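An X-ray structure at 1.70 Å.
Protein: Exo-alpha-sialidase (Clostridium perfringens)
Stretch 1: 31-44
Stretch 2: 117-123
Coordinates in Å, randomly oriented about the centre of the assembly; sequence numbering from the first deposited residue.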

ATOM      1  N   GLY A  31      -0.292  -2.490   4.361  1.00 18.71           N
ATOM      2  CA  GLY A  31       0.065  -2.537   5.788  1.00 18.76           C
ATOM      3  C   GLY A  31       1.440  -3.099   6.052  1.00 17.91           C
ATOM      4  O   GLY A  31       2.296  -3.131   5.168  1.00 16.15           O
ATOM      5  N   ILE A  32       1.631  -3.492   7.308  1.00 18.94           N
ATOM      6  CA  ILE A  32       2.882  -4.138   7.754  1.00 20.16           C
ATOM      7  C   ILE A  32       2.513  -5.384   8.553  1.00 19.42           C
ATOM      8  O   ILE A  32       1.357  -5.531   9.012  1.00 19.39           O
ATOM      9  CB  ILE A  32       3.761  -3.144   8.563  1.00 19.29           C
ATOM     10  CG1 ILE A  32       3.033  -2.587   9.793  1.00 19.27           C
ATOM     11  CG2 ILE A  32       4.300  -1.980   7.676  1.00 18.25           C
ATOM     12  CD1 ILE A  32       3.978  -1.784  10.718  1.00 21.44           C
ATOM     13  N   GLU A  33       3.466  -6.313   8.709  1.00 22.40           N
ATOM     14  CA  GLU A  33       3.217  -7.556   9.448  1.00 22.16           C
ATOM     15  C   GLU A  33       4.562  -8.123   9.913  1.00 21.98           C
ATOM     16  O   GLU A  33       5.586  -7.893   9.295  1.00 20.41           O
ATOM     17  CB  GLU A  33       2.445  -8.570   8.588  1.00 24.11           C
ATOM     18  CG  GLU A  33       2.133  -9.936   9.244  1.00 24.49           C
ATOM     19  CD  GLU A  33       3.307 -10.914   9.178  1.00 27.10           C
ATOM     20  OE1 GLU A  33       4.125 -10.815   8.252  1.00 30.08           O
ATOM     21  OE2 GLU A  33       3.420 -11.774  10.077  1.00 31.61           O
ATOM     22  N   GLY A  34       4.542  -8.776  11.072  1.00 23.31           N
ATOM     23  CA  GLY A  34       5.733  -9.451  11.582  1.00 24.78           C
ATOM     24  C   GLY A  34       6.938  -8.572  11.844  1.00 25.75           C
ATOM     25  O   GLY A  34       8.069  -8.997  11.654  1.00 26.57           O
ATOM     26  N   LEU A  35       6.716  -7.328  12.267  1.00 27.08           N
ATOM     27  CA  LEU A  35       7.831  -6.439  12.572  1.00 28.47           C
ATOM     28  C   LEU A  35       8.655  -7.003  13.749  1.00 29.64           C
ATOM     29  O   LEU A  35       8.079  -7.633  14.648  1.00 29.73           O
ATOM     30  CB  LEU A  35       7.351  -5.025  12.925  1.00 28.57           C
ATOM     31  CG  LEU A  35       7.310  -4.056  11.745  1.00 29.07           C
ATOM     32  CD1 LEU A  35       8.714  -3.458  11.444  1.00 29.70           C
ATOM     33  CD2 LEU A  35       6.713  -4.785  10.497  1.00 30.18           C
ATOM     34  N   ASN A  36       9.968  -6.765  13.699  1.00 30.51           N
ATOM     35  CA  ASN A  36      10.910  -7.153  14.752  1.00 32.44           C
ATOM     36  C   ASN A  36      10.450  -6.508  16.041  1.00 33.05           C
ATOM     37  O   ASN A  36       9.998  -5.361  16.025  1.00 33.40           O
ATOM     38  CB  ASN A  36      12.344  -6.690  14.420  1.00 32.36           C
ATOM     39  CG  ASN A  36      12.982  -7.478  13.278  1.00 35.57           C
ATOM     40  OD1 ASN A  36      12.459  -8.520  12.834  1.00 40.85           O
ATOM     41  ND2 ASN A  36      14.122  -6.988  12.799  1.00 33.83           N
ATOM     42  N   GLY A  37      10.558  -7.234  17.159  1.00 33.99           N
ATOM     43  CA  GLY A  37       9.993  -6.751  18.423  1.00 34.39           C
ATOM     44  C   GLY A  37      10.568  -5.438  18.939  1.00 34.51           C
ATOM     45  O   GLY A  37       9.861  -4.655  19.566  1.00 35.59           O
ATOM     46  N   ASP A  38      11.850  -5.208  18.655  1.00 35.03           N
ATOM     47  CA  ASP A  38      12.572  -3.993  19.047  1.00 34.69           C
ATOM     48  C   ASP A  38      12.517  -2.885  18.004  1.00 33.75           C
ATOM     49  O   ASP A  38      13.238  -1.898  18.133  1.00 33.90           O
ATOM     50  CB  ASP A  38      14.043  -4.328  19.231  1.00 35.99           C
ATOM     51  CG  ASP A  38      14.706  -4.738  17.931  1.00 39.19           C
ATOM     52  OD1 ASP A  38      15.833  -4.278  17.651  1.00 44.86           O
ATOM     53  OD2 ASP A  38      14.086  -5.526  17.177  1.00 45.06           O
ATOM     54  N   THR A  39      11.754  -3.056  16.923  1.00 32.52           N
ATOM     55  CA  THR A  39      11.645  -1.982  15.944  1.00 32.18           C
ATOM     56  C   THR A  39      10.409  -1.174  16.317  1.00 31.38           C
ATOM     57  O   THR A  39       9.317  -1.721  16.381  1.00 31.95           O
ATOM     58  CB  THR A  39      11.624  -2.511  14.465  1.00 32.12           C
ATOM     59  OG1 THR A  39      12.959  -2.881  14.085  1.00 30.99           O
ATOM     60  CG2 THR A  39      11.133  -1.419  13.521  1.00 31.54           C
ATOM     61  N   GLU A  40      10.618   0.102  16.661  1.00 30.59           N
ATOM     62  CA  GLU A  40       9.544   1.017  17.028  1.00 30.50           C
ATOM     63  C   GLU A  40       9.177   1.878  15.825  1.00 27.93           C
ATOM     64  O   GLU A  40       9.925   2.743  15.484  1.00 29.25           O
ATOM     65  CB  GLU A  40      10.013   1.937  18.160  1.00 31.76           C
ATOM     66  CG  GLU A  40       9.926   1.340  19.535  1.00 34.08           C
ATOM     67  CD  GLU A  40       9.959   2.407  20.639  1.00 35.08           C
ATOM     68  OE1 GLU A  40       9.239   3.442  20.536  1.00 42.44           O
ATOM     69  OE2 GLU A  40      10.704   2.205  21.622  1.00 38.74           O
ATOM     70  N   VAL A  41       8.028   1.638  15.192  1.00 25.49           N
ATOM     71  CA  VAL A  41       7.755   2.244  13.887  1.00 23.97           C
ATOM     72  C   VAL A  41       6.957   3.544  14.064  1.00 21.54           C
ATOM     73  O   VAL A  41       5.972   3.544  14.747  1.00 19.76           O
ATOM     74  CB  VAL A  41       6.969   1.269  12.942  1.00 24.34           C
ATOM     75  CG1 VAL A  41       6.657   1.910  11.635  1.00 21.96           C
ATOM     76  CG2 VAL A  41       7.780   0.011  12.687  1.00 25.58           C
ATOM     77  N   TYR A  42       7.414   4.615  13.435  1.00 20.50           N
ATOM     78  CA  TYR A  42       6.675   5.893  13.445  1.00 21.01           C
ATOM     79  C   TYR A  42       6.225   6.353  12.042  1.00 21.09           C
ATOM     80  O   TYR A  42       5.435   7.302  11.890  1.00 20.41           O
ATOM     81  CB  TYR A  42       7.434   6.969  14.234  1.00 22.72           C
ATOM     82  CG  TYR A  42       7.386   6.679  15.736  1.00 22.49           C
ATOM     83  CD1 TYR A  42       6.288   7.062  16.479  1.00 24.36           C
ATOM     84  CD2 TYR A  42       8.416   5.952  16.386  1.00 25.23           C
ATOM     85  CE1 TYR A  42       6.207   6.810  17.853  1.00 25.77           C
ATOM     86  CE2 TYR A  42       8.344   5.688  17.734  1.00 26.13           C
ATOM     87  CZ  TYR A  42       7.220   6.121  18.470  1.00 26.83           C
ATOM     88  OH  TYR A  42       7.062   5.896  19.832  1.00 27.31           O
ATOM     89  N   SER A  43       6.710   5.699  11.001  1.00 20.17           N
ATOM     90  CA  SER A  43       6.328   6.143   9.647  1.00 20.13           C
ATOM     91  C   SER A  43       6.537   4.975   8.726  1.00 20.86           C
ATOM     92  O   SER A  43       7.344   4.098   9.047  1.00 20.04           O
ATOM     93  CB  SER A  43       7.190   7.329   9.196  1.00 20.06           C
ATOM     94  OG  SER A  43       8.567   7.056   9.206  1.00 21.66           O
ATOM     95  N   ALA A  44       5.828   4.957   7.597  1.00 19.18           N
ATOM     96  CA  ALA A  44       6.159   3.980   6.545  1.00 19.40           C
ATOM     97  C   ALA A  44       6.175   4.692   5.191  1.00 19.56           C
ATOM     98  O   ALA A  44       5.662   5.831   5.046  1.00 19.34           O
ATOM     99  CB  ALA A  44       5.230   2.819   6.589  1.00 18.25           C
ATOM    100  N   ALA A 117       9.200  -0.442   0.174  1.00 20.46           N
ATOM    101  CA  ALA A 117       8.454  -0.581   1.434  1.00 20.73           C
ATOM    102  C   ALA A 117       9.471  -0.429   2.563  1.00 20.75           C
ATOM    103  O   ALA A 117      10.399  -1.216   2.665  1.00 19.87           O
ATOM    104  CB  ALA A 117       7.756  -1.892   1.510  1.00 19.67           C
ATOM    105  N   LEU A 118       9.322   0.648   3.320  1.00 20.56           N
ATOM    106  CA  LEU A 118      10.348   1.075   4.313  1.00 22.04           C
ATOM    107  C   LEU A 118       9.586   1.533   5.537  1.00 22.67           C
ATOM    108  O   LEU A 118       8.421   1.987   5.398  1.00 21.52           O
ATOM    109  CB  LEU A 118      11.138   2.269   3.806  1.00 23.40           C
ATOM    110  CG  LEU A 118      11.798   2.416   2.442  1.00 25.82           C
ATOM    111  CD1 LEU A 118      12.082   3.865   2.215  1.00 27.37           C
ATOM    112  CD2 LEU A 118      13.087   1.585   2.360  1.00 28.68           C
ATOM    113  N   VAL A 119      10.238   1.469   6.705  1.00 21.98           N
ATOM    114  CA  VAL A 119       9.705   2.086   7.932  1.00 22.16           C
ATOM    115  C   VAL A 119      10.757   3.006   8.557  1.00 22.43           C
ATOM    116  O   VAL A 119      11.961   2.747   8.463  1.00 21.18           O
ATOM    117  CB  VAL A 119       9.158   1.067   9.001  1.00 22.57           C
ATOM    118  CG1 VAL A 119       7.876   0.331   8.525  1.00 20.46           C
ATOM    119  CG2 VAL A 119      10.233   0.061   9.416  1.00 23.67           C
ATOM    120  N   GLY A 120      10.288   4.129   9.123  1.00 22.18           N
ATOM    121  CA  GLY A 120      11.100   5.010   9.947  1.00 22.13           C
ATOM    122  C   GLY A 120      10.808   4.596  11.359  1.00 21.79           C
ATOM    123  O   GLY A 120       9.639   4.353  11.722  1.00 20.69           O
ATOM    124  N   ALA A 121      11.863   4.513  12.157  1.00 23.26           N
ATOM    125  CA  ALA A 121      11.785   3.900  13.467  1.00 24.76           C
ATOM    126  C   ALA A 121      12.306   4.858  14.524  1.00 25.16           C
ATOM    127  O   ALA A 121      12.803   5.941  14.217  1.00 25.12           O
ATOM    128  CB  ALA A 121      12.574   2.599  13.491  1.00 23.37           C
ATOM    129  N   GLY A 122      12.184   4.438  15.773  1.00 27.63           N
ATOM    130  CA  GLY A 122      12.598   5.252  16.945  1.00 28.86           C
ATOM    131  C   GLY A 122      14.096   5.381  17.195  1.00 30.12           C
ATOM    132  O   GLY A 122      14.533   6.062  18.130  1.00 31.25           O
ATOM    133  N   ASP A 123      14.889   4.730  16.366  1.00 30.78           N
ATOM    134  CA  ASP A 123      16.321   4.965  16.322  1.00 31.01           C
ATOM    135  C   ASP A 123      16.693   6.111  15.395  1.00 31.22           C
ATOM    136  O   ASP A 123      17.884   6.411  15.211  1.00 32.14           O
ATOM    137  CB  ASP A 123      17.071   3.667  15.958  1.00 31.92           C
ATOM    138  CG  ASP A 123      16.807   3.169  14.522  1.00 32.04           C
ATOM    139  OD1 ASP A 123      15.890   3.657  13.823  1.00 31.54           O
ATOM    140  OD2 ASP A 123      17.538   2.250  14.094  1.00 31.22           O
TER

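Strand 41-44 runs antiparallel to strand 117-121, with 144° between their directions. Val41 faces Ala121 and Ala44 faces Val119, both as non-hydrogen-bonded pairs. Ser43 and Gly120 form the hydrogen-bonded pair between them. Gly120 N donates to Ser43 O at 2.9 Å. In return, Gly120 O accepts from Tyr42 N at 2.8 Å and, weakly, from Ser43 N at 3.3 Å. One carbonyl thus serves two successive amides. This marks a beta bulge, where the register shifts by one residue. At the end of the ladder, Gly122 N donates to Glu40 O at 2.8 Å. The same carbonyl oxygen, Glu40 O, lies 3.0 Å from Ala121 CA, a CA-H...O contact.

Val119 is the apolar centre, and stretch 1 covers more of it than of any other residue in stretch 2. Val119 CG1 lies 3.7 Å from Val41 CG1, 4.1 Å from Ala44 CB and 4.3 Å from Ile32 CG2. Val119 CG2 lies 4.3 Å from Leu35 CD1, so the preceding loop joins the cluster. Val41, Ala44, Val119 and Ala121 share this face. Ser43 points to the other. Gly120 leaves space there: a CB would sit 2.4 Å from Ser43 OG, a clash. The Tyr42 ring places its edge near Gly122 N, with Tyr42 CD2 4.1 Å from that atom.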